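PDB 5UL3: 4'-phospho-dehydrooxetanocin synthase from Bacillus megaterium, which uses cobalamin, a [4Fe-4S] cluster and S-adenosylmethionine to catalyse the oxidative ring contraction of dAMP to an oxetane aldehyde in oxetanocin A biosynthesis. Local coordinates for residues 307-316 with 327-338; 392-403 with 423-434. All coordinates share one frame; numbering follows the deposited sequence. Where two conformers were deposited one is given.

Interaction 1. Residues 307-316 with 327-338; sequences LETSRGCDYS and LRSWRPLSVEQT. With SF4 (iron/sulfur cluster), chain B; EDO (1,2-ethanediol), chain S.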
loop_
_atom_site.group_PDB
_atom_site.type_symbol
_atom_site.label_atom_id
_atom_site.label_comp_id
_atom_site.label_asym_id
_atom_site.label_seq_id
_atom_site.Cartn_x
_atom_site.Cartn_y
_atom_site.Cartn_z
ATOM N N LEU A 307 4.349 -3.651 6.869
ATOM C CA LEU A 307 5.235 -2.758 7.605
ATOM C C LEU A 307 5.673 -1.687 6.618
ATOM O O LEU A 307 5.802 -1.963 5.426
ATOM C CB LEU A 307 6.469 -3.473 8.151
ATOM C CG LEU A 307 7.364 -2.610 9.052
ATOM C CD1 LEU A 307 6.556 -2.075 10.240
ATOM C CD2 LEU A 307 8.565 -3.422 9.543
ATOM N N GLU A 308 5.888 -0.474 7.114
ATOM C CA GLU A 308 6.456 0.603 6.305
ATOM C C GLU A 308 7.831 0.912 6.880
ATOM O O GLU A 308 7.933 1.341 8.036
ATOM C CB GLU A 308 5.549 1.838 6.315
ATOM C CG GLU A 308 5.913 2.879 5.205
ATOM C CD GLU A 308 5.034 4.137 5.212
ATOM O OE1 GLU A 308 4.590 4.556 6.303
ATOM O OE2 GLU A 308 4.806 4.729 4.118
ATOM N N THR A 309 8.899 0.667 6.106
ATOM C CA THR A 309 10.243 0.853 6.666
ATOM C C THR A 309 10.857 2.189 6.261
ATOM O O THR A 309 12.000 2.476 6.639
ATOM C CB THR A 309 11.205 -0.292 6.268
ATOM O OG1 THR A 309 11.449 -0.278 4.848
ATOM C CG2 THR A 309 10.630 -1.677 6.684
ATOM N N SER A 310 10.122 2.995 5.504
ATOM C CA SER A 310 10.531 4.334 5.091
ATOM C C SER A 310 9.295 5.060 4.592
ATOM O O SER A 310 8.306 4.435 4.204
ATOM C CB SER A 310 11.604 4.291 3.994
ATOM O OG SER A 310 11.079 3.775 2.787
ATOM N N ARG A 311 9.364 6.391 4.591
ATOM C CA ARG A 311 8.277 7.224 4.104
ATOM C C ARG A 311 8.817 8.170 3.045
ATOM O O ARG A 311 9.946 8.648 3.159
ATOM C CB ARG A 311 7.643 8.028 5.232
ATOM C CG ARG A 311 6.917 7.118 6.238
ATOM C CD ARG A 311 6.164 7.928 7.269
ATOM N NE ARG A 311 5.270 7.067 8.070
ATOM C CZ ARG A 311 4.612 7.499 9.150
ATOM N NH1 ARG A 311 4.745 8.763 9.547
ATOM N NH2 ARG A 311 3.836 6.665 9.840
ATOM N N GLY A 312 7.990 8.424 2.033
ATOM C CA GLY A 312 8.311 9.355 0.967
ATOM C C GLY A 312 9.070 8.726 -0.186
ATOM O O GLY A 312 9.396 7.532 -0.213
ATOM N N CYS A 313 9.362 9.580 -1.167
ATOM C CA CYS A 313 10.088 9.200 -2.368
ATOM C C CYS A 313 11.111 10.296 -2.629
ATOM O O CYS A 313 10.732 11.457 -2.757
ATOM C CB CYS A 313 9.149 9.071 -3.561
ATOM S SG CYS A 313 10.025 8.613 -5.107
ATOM N N ASP A 314 12.389 9.931 -2.693
ATOM C CA ASP A 314 13.403 10.952 -2.936
ATOM C C ASP A 314 13.399 11.421 -4.384
ATOM O O ASP A 314 13.904 12.514 -4.666
ATOM C CB ASP A 314 14.791 10.443 -2.540
ATOM C CG ASP A 314 15.095 9.068 -3.087
ATOM O OD1 ASP A 314 15.029 8.870 -4.317
ATOM O OD2 ASP A 314 15.429 8.185 -2.271
ATOM N N TYR A 315 12.816 10.634 -5.297
ATOM C CA TYR A 315 12.720 11.046 -6.699
ATOM C C TYR A 315 11.577 12.036 -6.900
ATOM O O TYR A 315 11.801 13.197 -7.260
ATOM C CB TYR A 315 12.540 9.822 -7.598
ATOM C CG TYR A 315 12.517 10.151 -9.067
ATOM C CD1 TYR A 315 13.640 10.694 -9.696
ATOM C CD2 TYR A 315 11.388 9.892 -9.837
ATOM C CE1 TYR A 315 13.623 10.982 -11.066
ATOM C CE2 TYR A 315 11.375 10.188 -11.221
ATOM C CZ TYR A 315 12.490 10.731 -11.807
ATOM O OH TYR A 315 12.442 11.014 -13.168
ATOM N N SER A 316 10.335 11.573 -6.703
ATOM C CA SER A 316 9.148 12.424 -6.597
ATOM C C SER A 316 8.849 13.204 -7.877
ATOM O O SER A 316 8.117 14.192 -7.840
ATOM C CB SER A 316 9.268 13.388 -5.405
ATOM O OG SER A 316 8.910 12.773 -4.176
ATOM N N LEU A 327 4.828 13.403 0.327
ATOM C CA LEU A 327 5.976 14.301 0.507
ATOM C C LEU A 327 7.158 13.943 -0.396
ATOM O O LEU A 327 7.188 12.876 -1.023
ATOM C CB LEU A 327 6.418 14.356 1.976
ATOM C CG LEU A 327 5.329 14.698 3.013
ATOM C CD1 LEU A 327 5.968 14.987 4.351
ATOM C CD2 LEU A 327 4.457 15.866 2.560
ATOM N N ARG A 328 8.141 14.845 -0.475
ATOM C CA ARG A 328 9.157 14.799 -1.521
ATOM C C ARG A 328 10.540 14.463 -1.000
ATOM O O ARG A 328 11.525 14.657 -1.723
ATOM C CB ARG A 328 9.197 16.140 -2.264
ATOM C CG ARG A 328 7.836 16.588 -2.748
ATOM C CD ARG A 328 7.577 18.076 -2.477
ATOM N NE ARG A 328 6.244 18.421 -2.955
ATOM C CZ ARG A 328 5.176 18.533 -2.173
ATOM N NH1 ARG A 328 4.004 18.846 -2.704
ATOM N NH2 ARG A 328 5.287 18.343 -0.863
ATOM N N SER A 329 10.648 13.995 0.239
ATOM C CA SER A 329 11.906 13.563 0.815
ATOM C C SER A 329 11.710 12.165 1.379
ATOM O O SER A 329 10.586 11.757 1.673
ATOM C CB SER A 329 12.377 14.503 1.930
ATOM O OG SER A 329 11.394 14.567 2.951
ATOM N N TRP A 330 12.809 11.440 1.538
ATOM C CA TRP A 330 12.769 10.037 1.944
ATOM C C TRP A 330 13.261 9.923 3.383
ATOM O O TRP A 330 14.360 10.376 3.700
ATOM C CB TRP A 330 13.609 9.195 0.987
ATOM C CG TRP A 330 13.556 7.709 1.209
ATOM C CD1 TRP A 330 12.524 6.872 0.903
ATOM C CD2 TRP A 330 14.613 6.883 1.719
ATOM N NE1 TRP A 330 12.864 5.577 1.206
ATOM C CE2 TRP A 330 14.132 5.555 1.728
ATOM C CE3 TRP A 330 15.909 7.140 2.188
ATOM C CZ2 TRP A 330 14.906 4.486 2.161
ATOM C CZ3 TRP A 330 16.678 6.079 2.619
ATOM C CH2 TRP A 330 16.169 4.766 2.617
ATOM N N ARG A 331 12.438 9.328 4.251
ATOM C CA ARG A 331 12.703 9.233 5.689
ATOM C C ARG A 331 12.751 7.759 6.092
ATOM O O ARG A 331 11.694 7.128 6.265
ATOM C CB ARG A 331 11.617 9.962 6.485
ATOM C CG ARG A 331 11.454 11.451 6.129
ATOM C CD ARG A 331 10.384 11.686 5.056
ATOM N NE ARG A 331 9.025 11.514 5.581
ATOM C CZ ARG A 331 7.936 11.488 4.821
ATOM N NH1 ARG A 331 6.733 11.352 5.374
ATOM N NH2 ARG A 331 8.048 11.612 3.496
ATOM N N PRO A 332 13.928 7.164 6.224
ATOM C CA PRO A 332 14.014 5.734 6.553
ATOM C C PRO A 332 13.971 5.450 8.042
ATOM O O PRO A 332 14.434 6.234 8.874
ATOM C CB PRO A 332 15.386 5.339 5.989
ATOM C CG PRO A 332 16.203 6.621 6.173
ATOM C CD PRO A 332 15.231 7.721 5.822
ATOM N N LEU A 333 13.382 4.296 8.371
ATOM C CA LEU A 333 13.629 3.681 9.667
ATOM C C LEU A 333 15.090 3.272 9.785
ATOM O O LEU A 333 15.711 2.842 8.813
ATOM C CB LEU A 333 12.752 2.425 9.841
ATOM C CG LEU A 333 11.346 2.449 10.397
ATOM C CD1 LEU A 333 10.848 1.009 10.610
ATOM C CD2 LEU A 333 11.296 3.244 11.684
ATOM N N SER A 334 15.639 3.349 11.004
ATOM C CA SER A 334 16.970 2.799 11.212
ATOM C C SER A 334 16.972 1.287 10.986
ATOM O O SER A 334 15.934 0.620 11.054
ATOM C CB SER A 334 17.485 3.095 12.626
ATOM O OG SER A 334 16.810 2.307 13.597
ATOM N N VAL A 335 18.165 0.757 10.705
ATOM C CA VAL A 335 18.319 -0.686 10.539
ATOM C C VAL A 335 17.856 -1.397 11.796
ATOM O O VAL A 335 17.148 -2.408 11.736
ATOM C CB VAL A 335 19.782 -1.034 10.210
ATOM C CG1 VAL A 335 20.025 -2.551 10.330
ATOM C CG2 VAL A 335 20.171 -0.517 8.821
ATOM N N GLU A 336 18.344 -0.949 12.954
ATOM C CA GLU A 336 18.002 -1.612 14.208
ATOM C C GLU A 336 16.498 -1.640 14.400
ATOM O O GLU A 336 15.918 -2.677 14.737
ATOM C CB GLU A 336 18.682 -0.901 15.380
ATOM C CG GLU A 336 18.346 -1.464 16.749
ATOM C CD GLU A 336 19.028 -0.690 17.871
ATOM O OE1 GLU A 336 18.355 0.124 18.541
ATOM O OE2 GLU A 336 20.246 -0.881 18.062
ATOM N N GLN A 337 15.844 -0.507 14.150
ATOM C CA GLN A 337 14.407 -0.413 14.347
ATOM C C GLN A 337 13.640 -1.259 13.335
ATOM O O GLN A 337 12.668 -1.935 13.692
ATOM C CB GLN A 337 13.986 1.052 14.254
ATOM C CG GLN A 337 12.545 1.278 14.526
ATOM C CD GLN A 337 12.165 0.971 15.968
ATOM O OE1 GLN A 337 10.991 0.777 16.273
ATOM N NE2 GLN A 337 13.154 0.945 16.861
ATOM N N THR A 338 14.037 -1.191 12.062
ATOM C CA THR A 338 13.466 -2.061 11.029
ATOM C C THR A 338 13.485 -3.525 11.487
ATOM O O THR A 338 12.480 -4.237 11.386
ATOM C CB THR A 338 14.232 -1.889 9.710
ATOM O OG1 THR A 338 14.106 -0.533 9.259
ATOM C CG2 THR A 338 13.654 -2.809 8.607
HETATM FE FE1 SF4 B . 7.594 7.988 -9.240
HETATM FE FE2 SF4 B . 7.254 5.791 -7.681
HETATM FE FE3 SF4 B . 5.714 8.088 -7.310
HETATM FE FE4 SF4 B . 8.356 8.097 -6.608
HETATM S S1 SF4 B . 6.687 6.811 -5.667
HETATM S S2 SF4 B . 7.255 9.742 -7.776
HETATM S S3 SF4 B . 9.236 6.791 -8.286
HETATM S S4 SF4 B . 5.736 6.684 -9.143
HETATM C C1 EDO S . 7.691 17.570 1.211
HETATM O O1 EDO S . 7.142 18.758 0.635
HETATM C C2 EDO S . 9.192 17.583 1.203
HETATM O O2 EDO S . 9.678 16.684 2.194
HETATM O O HOH W 1 12.318 15.097 -4.274
#
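The guanidinium of R331 lies flat over R311, whose CB sits 3.4 Å above the centre of the plane; at the edge, S329 O lies in the plane and takes a bond from NH2 of R331 (3.1 Å). Bends at chi2 (93°) and chi3 fold the group back over R311. Both arginines form salt bridges with E240 through NH1, and the shared carboxylate probably balances part of their charge. R311 also pairs with E242 and, through NE, with E308 OE1; E308 OE2 is hydrogen-bonded to cobalamin. The W330 ring has P332 CB over one face, near the rim, and G312 O at its edge, in plane, 3.4 Å from CD1. Its NE1 donates to E364 O; S310 OG, 3.0 Å from NE1, is bonded to D362. These side chains stand on a strand pair: the first strand of the partial TIM barrel (305-311) runs antiparallel to 331-332. R311 and R331 exchange two backbone bonds, and L333 N reaches T309 O at 2.9 Å. Past G312 comes the cluster-binding loop of the radical SAM fold, where C313 SG binds an iron at 2.3 Å. S316 OG donates to C313 O (2.7 Å) and touches R328 CA at 3.3 Å.

Interaction 2. Residues 392-403 with 423-434; sequences IKFDFAARADSV and CALAGADRIFIG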
loop_
_atom_site.group_PDB
_atom_site.type_symbol
_atom_site.label_atom_id
_atom_site.label_comp_id
_atom_site.label_asym_id
_atom_site.label_seq_id
_atom_site.Cartn_x
_atom_site.Cartn_y
_atom_site.Cartn_z
ATOM N N ILE A 392 11.781 -15.838 5.945
ATOM C CA ILE A 392 10.567 -15.096 5.634
ATOM C C ILE A 392 10.548 -14.794 4.143
ATOM O O ILE A 392 11.538 -14.971 3.438
ATOM C CB ILE A 392 10.446 -13.784 6.435
ATOM C CG1 ILE A 392 11.410 -12.736 5.879
ATOM C CG2 ILE A 392 10.678 -14.021 7.940
ATOM C CD1 ILE A 392 10.971 -11.314 6.196
ATOM N N LYS A 393 9.393 -14.344 3.666
ATOM C CA LYS A 393 9.288 -13.751 2.342
ATOM C C LYS A 393 8.767 -12.325 2.474
ATOM O O LYS A 393 7.992 -12.018 3.387
ATOM C CB LYS A 393 8.385 -14.588 1.448
ATOM C CG LYS A 393 8.969 -15.983 1.252
ATOM C CD LYS A 393 8.359 -16.714 0.088
ATOM C CE LYS A 393 9.169 -17.959 -0.254
ATOM N NZ LYS A 393 10.477 -17.639 -0.896
ATOM N N PHE A 394 9.207 -11.432 1.581
ATOM C CA PHE A 394 8.680 -10.079 1.662
ATOM C C PHE A 394 8.606 -9.462 0.272
ATOM O O PHE A 394 9.408 -9.780 -0.613
ATOM C CB PHE A 394 9.493 -9.200 2.645
ATOM C CG PHE A 394 10.940 -8.950 2.256
ATOM C CD1 PHE A 394 11.923 -9.886 2.546
ATOM C CD2 PHE A 394 11.325 -7.738 1.678
ATOM C CE1 PHE A 394 13.272 -9.653 2.230
ATOM C CE2 PHE A 394 12.675 -7.485 1.357
ATOM C CZ PHE A 394 13.648 -8.447 1.642
ATOM N N ASP A 395 7.596 -8.621 0.077
ATOM C CA ASP A 395 7.370 -7.909 -1.173
ATOM C C ASP A 395 7.645 -6.419 -0.976
ATOM O O ASP A 395 7.370 -5.875 0.091
ATOM C CB ASP A 395 5.923 -8.079 -1.642
ATOM C CG ASP A 395 5.548 -9.544 -1.935
ATOM O OD1 ASP A 395 6.408 -10.449 -1.839
ATOM O OD2 ASP A 395 4.368 -9.773 -2.236
ATOM N N PHE A 396 8.142 -5.748 -2.018
ATOM C CA PHE A 396 8.271 -4.291 -1.978
ATOM C C PHE A 396 8.271 -3.761 -3.403
ATOM O O PHE A 396 8.296 -4.529 -4.363
ATOM C CB PHE A 396 9.520 -3.837 -1.218
ATOM C CG PHE A 396 10.837 -4.299 -1.820
ATOM C CD1 PHE A 396 11.488 -3.531 -2.769
ATOM C CD2 PHE A 396 11.452 -5.466 -1.371
ATOM C CE1 PHE A 396 12.722 -3.943 -3.301
ATOM C CE2 PHE A 396 12.683 -5.875 -1.881
ATOM C CZ PHE A 396 13.320 -5.112 -2.841
ATOM N N ALA A 397 8.239 -2.432 -3.529
ATOM C CA ALA A 397 8.226 -1.761 -4.822
ATOM C C ALA A 397 9.530 -0.995 -5.031
ATOM O O ALA A 397 10.172 -0.563 -4.073
ATOM C CB ALA A 397 7.054 -0.784 -4.931
ATOM N N ALA A 398 9.908 -0.826 -6.296
ATOM C CA ALA A 398 11.150 -0.114 -6.606
ATOM C C ALA A 398 11.083 0.466 -8.008
ATOM O O ALA A 398 10.386 -0.065 -8.877
ATOM C CB ALA A 398 12.367 -1.040 -6.498
ATOM N N ARG A 399 11.837 1.557 -8.227
ATOM C CA ARG A 399 12.007 2.098 -9.569
ATOM C C ARG A 399 13.024 1.274 -10.347
ATOM O O ARG A 399 13.949 0.695 -9.773
ATOM C CB ARG A 399 12.516 3.554 -9.545
ATOM C CG ARG A 399 11.956 4.450 -8.487
ATOM C CD ARG A 399 12.377 5.926 -8.736
ATOM N NE ARG A 399 13.815 6.146 -8.852
ATOM C CZ ARG A 399 14.604 6.458 -7.828
ATOM N NH1 ARG A 399 15.903 6.656 -8.021
ATOM N NH2 ARG A 399 14.099 6.569 -6.604
ATOM N N ALA A 400 12.881 1.282 -11.674
ATOM C CA ALA A 400 13.861 0.591 -12.510
ATOM C C ALA A 400 15.272 1.102 -12.254
ATOM O O ALA A 400 16.225 0.312 -12.238
ATOM C CB ALA A 400 13.510 0.730 -13.985
ATOM N N ASP A 401 15.436 2.419 -12.039
ATOM C CA ASP A 401 16.784 2.941 -11.816
ATOM C C ASP A 401 17.291 2.708 -10.397
ATOM O O ASP A 401 18.418 3.110 -10.080
ATOM C CB ASP A 401 16.866 4.433 -12.187
ATOM C CG ASP A 401 15.753 5.277 -11.574
ATOM O OD1 ASP A 401 14.561 4.943 -11.739
ATOM O OD2 ASP A 401 16.079 6.320 -10.978
ATOM N N SER A 402 16.495 2.085 -9.525
ATOM C CA SER A 402 17.054 1.543 -8.296
ATOM C C SER A 402 17.757 0.216 -8.533
ATOM O O SER A 402 18.401 -0.300 -7.617
ATOM C CB SER A 402 15.968 1.354 -7.229
ATOM O OG SER A 402 15.380 2.584 -6.854
ATOM N N VAL A 403 17.633 -0.345 -9.731
ATOM C CA VAL A 403 18.336 -1.565 -10.114
ATOM C C VAL A 403 19.542 -1.241 -10.985
ATOM O O VAL A 403 20.658 -1.678 -10.705
ATOM C CB VAL A 403 17.385 -2.527 -10.865
ATOM C CG1 VAL A 403 18.072 -3.877 -11.107
ATOM C CG2 VAL A 403 16.072 -2.718 -10.103
ATOM N N CYS A 423 18.847 -8.957 -1.087
ATOM C CA CYS A 423 17.391 -8.961 -0.954
ATOM C C CYS A 423 16.818 -10.330 -1.310
ATOM O O CYS A 423 15.972 -10.869 -0.589
ATOM C CB CYS A 423 16.768 -7.894 -1.842
ATOM S SG CYS A 423 17.052 -6.226 -1.229
ATOM N N ALA A 424 17.270 -10.908 -2.425
ATOM C CA ALA A 424 16.796 -12.241 -2.795
ATOM C C ALA A 424 17.138 -13.270 -1.719
ATOM O O ALA A 424 16.292 -14.096 -1.340
ATOM C CB ALA A 424 17.386 -12.654 -4.143
ATOM N N LEU A 425 18.380 -13.250 -1.232
ATOM C CA LEU A 425 18.790 -14.197 -0.198
ATOM C C LEU A 425 17.914 -14.077 1.038
ATOM O O LEU A 425 17.589 -15.084 1.680
ATOM C CB LEU A 425 20.254 -13.976 0.185
ATOM C CG LEU A 425 21.323 -14.328 -0.851
ATOM C CD1 LEU A 425 22.698 -13.955 -0.322
ATOM C CD2 LEU A 425 21.267 -15.814 -1.162
ATOM N N ALA A 426 17.522 -12.853 1.393
ATOM C CA ALA A 426 16.765 -12.654 2.623
ATOM C C ALA A 426 15.269 -12.895 2.455
ATOM O O ALA A 426 14.535 -12.795 3.444
ATOM C CB ALA A 426 17.000 -11.240 3.155
ATOM N N GLY A 427 14.790 -13.154 1.239
ATOM C CA GLY A 427 13.385 -13.461 1.061
ATOM C C GLY A 427 12.567 -12.555 0.166
ATOM O O GLY A 427 11.340 -12.713 0.100
ATOM N N ALA A 428 13.207 -11.613 -0.531
ATOM C CA ALA A 428 12.480 -10.791 -1.493
ATOM C C ALA A 428 11.761 -11.700 -2.484
ATOM O O ALA A 428 12.367 -12.592 -3.076
ATOM C CB ALA A 428 13.438 -9.846 -2.221
ATOM N N ASP A 429 10.457 -11.484 -2.634
ATOM C CA ASP A 429 9.598 -12.435 -3.337
ATOM C C ASP A 429 8.946 -11.801 -4.555
ATOM O O ASP A 429 9.512 -11.853 -5.651
ATOM C CB ASP A 429 8.545 -12.971 -2.369
ATOM C CG ASP A 429 7.686 -14.062 -2.983
ATOM O OD1 ASP A 429 8.145 -14.724 -3.936
ATOM O OD2 ASP A 429 6.546 -14.219 -2.528
ATOM N N ARG A 430 7.750 -11.222 -4.397
ATOM C CA ARG A 430 7.060 -10.559 -5.501
ATOM C C ARG A 430 7.381 -9.065 -5.427
ATOM O O ARG A 430 6.792 -8.334 -4.628
ATOM C CB ARG A 430 5.561 -10.822 -5.456
ATOM C CG ARG A 430 5.200 -12.108 -6.210
ATOM C CD ARG A 430 3.735 -12.471 -6.121
ATOM N NE ARG A 430 3.491 -13.244 -4.921
ATOM C CZ ARG A 430 3.439 -14.571 -4.877
ATOM N NH1 ARG A 430 3.226 -15.170 -3.717
ATOM N NH2 ARG A 430 3.582 -15.291 -5.983
ATOM N N ILE A 431 8.319 -8.611 -6.271
ATOM C CA ILE A 431 8.753 -7.212 -6.290
ATOM C C ILE A 431 8.052 -6.495 -7.442
ATOM O O ILE A 431 7.950 -7.032 -8.563
ATOM C CB ILE A 431 10.296 -7.103 -6.405
ATOM C CG1 ILE A 431 11.023 -7.284 -5.064
ATOM C CG2 ILE A 431 10.722 -5.740 -6.936
ATOM C CD1 ILE A 431 10.277 -7.979 -3.947
ATOM N N PHE A 432 7.551 -5.280 -7.168
ATOM C CA PHE A 432 6.864 -4.458 -8.160
ATOM C C PHE A 432 7.858 -3.421 -8.673
ATOM O O PHE A 432 8.431 -2.683 -7.873
ATOM C CB PHE A 432 5.656 -3.746 -7.537
ATOM C CG PHE A 432 4.923 -2.838 -8.478
ATOM C CD1 PHE A 432 5.283 -1.494 -8.597
ATOM C CD2 PHE A 432 3.856 -3.302 -9.229
ATOM C CE1 PHE A 432 4.607 -0.654 -9.474
ATOM C CE2 PHE A 432 3.175 -2.470 -10.106
ATOM C CZ PHE A 432 3.547 -1.143 -10.227
ATOM N N ILE A 433 8.047 -3.350 -9.989
ATOM C CA ILE A 433 8.929 -2.336 -10.585
ATOM C C ILE A 433 8.053 -1.398 -11.402
ATOM O O ILE A 433 7.337 -1.843 -12.309
ATOM C CB ILE A 433 10.022 -2.946 -11.472
ATOM C CG1 ILE A 433 10.812 -4.023 -10.736
ATOM C CG2 ILE A 433 10.958 -1.808 -12.019
ATOM C CD1 ILE A 433 11.783 -3.505 -9.730
ATOM N N GLY A 434 8.087 -0.111 -11.068
ATOM C CA GLY A 434 7.300 0.877 -11.785
ATOM C C GLY A 434 7.868 1.241 -13.145
ATOM O O GLY A 434 8.291 2.379 -13.366
HETATM O O HOH W 2 14.419 -14.759 5.381
HETATM O O HOH W 3 11.081 3.244 -12.907
#
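C423, in the last turn of helix 410-426, turns its SG obliquely toward the F396 ring, 4.2 Å from F396 CZ. The contact belongs to a right-handed beta-alpha-beta unit of the partial TIM barrel: strand 393-398, helix 410-426, then parallel strand 432-436. A426 O meets the edge of the F394 ring, in its plane, 3.6 Å from CE1. G427, with positive phi, ends the helix in a Schellman motif, and its O accepts F394 N. A428 follows with CA over the centre of the F394 ring, while its CB reaches both F394 and F396. D429 N returns a bond to F394 O; its carboxylate runs beside that of D395, a closeness of like charges that is probably unfavourable; H357 bonds D429 OD2, and R430 adds a long charge contact. R430 N donates to D395 OD1 at 3.0 Å, arriving from well above the carboxylate plane, where the backbone register slips by one residue. I431 sends CG1 over one face of the F396 ring, 3.9 Å from the centroid in a CH-pi contact. A chi1 of 62° puts the phenyl there; F365 and W420 add further ring contacts. F396 N is buried in this contact without a hydrogen-bonding partner. From F432 on the strands pair in parallel: its N binds F396 O, and its O accepts from A398 N. I433 tucks CG2 against A400 N (3.7 Å) and CD1 against A398 CB. Nearby R399, just past the strand, touches the [4Fe-4S] cluster; its NE and NH1 both grip D401 OD2 from one face of the carboxylate, and NH2 pairs with E364. G434 N closes on A398 O, and G434 O accepts from a water, 3.0 Å away, that itself accepts A400 N.

Overall arrangement
Both contacts are largely buried and belong to the same mixed sheet, but at different places in it. Interaction 1 joins an outermost strand to its antiparallel neighbour, and its chemistry is that of a cofactor site: arginines and acidic residues near cobalamin at one end, a cysteine on the cluster at the other. Interaction 2 holds two inner, parallel strands and the C-terminal end of the helix between them, and relies mainly on backbone bonds and apolar side chains, with its charged residues at the register shift and at the cluster end of the strand. The two meet beside the cluster: R399 of interaction 2, paired with E364, contacts the cluster and packs against Y315 of interaction 1.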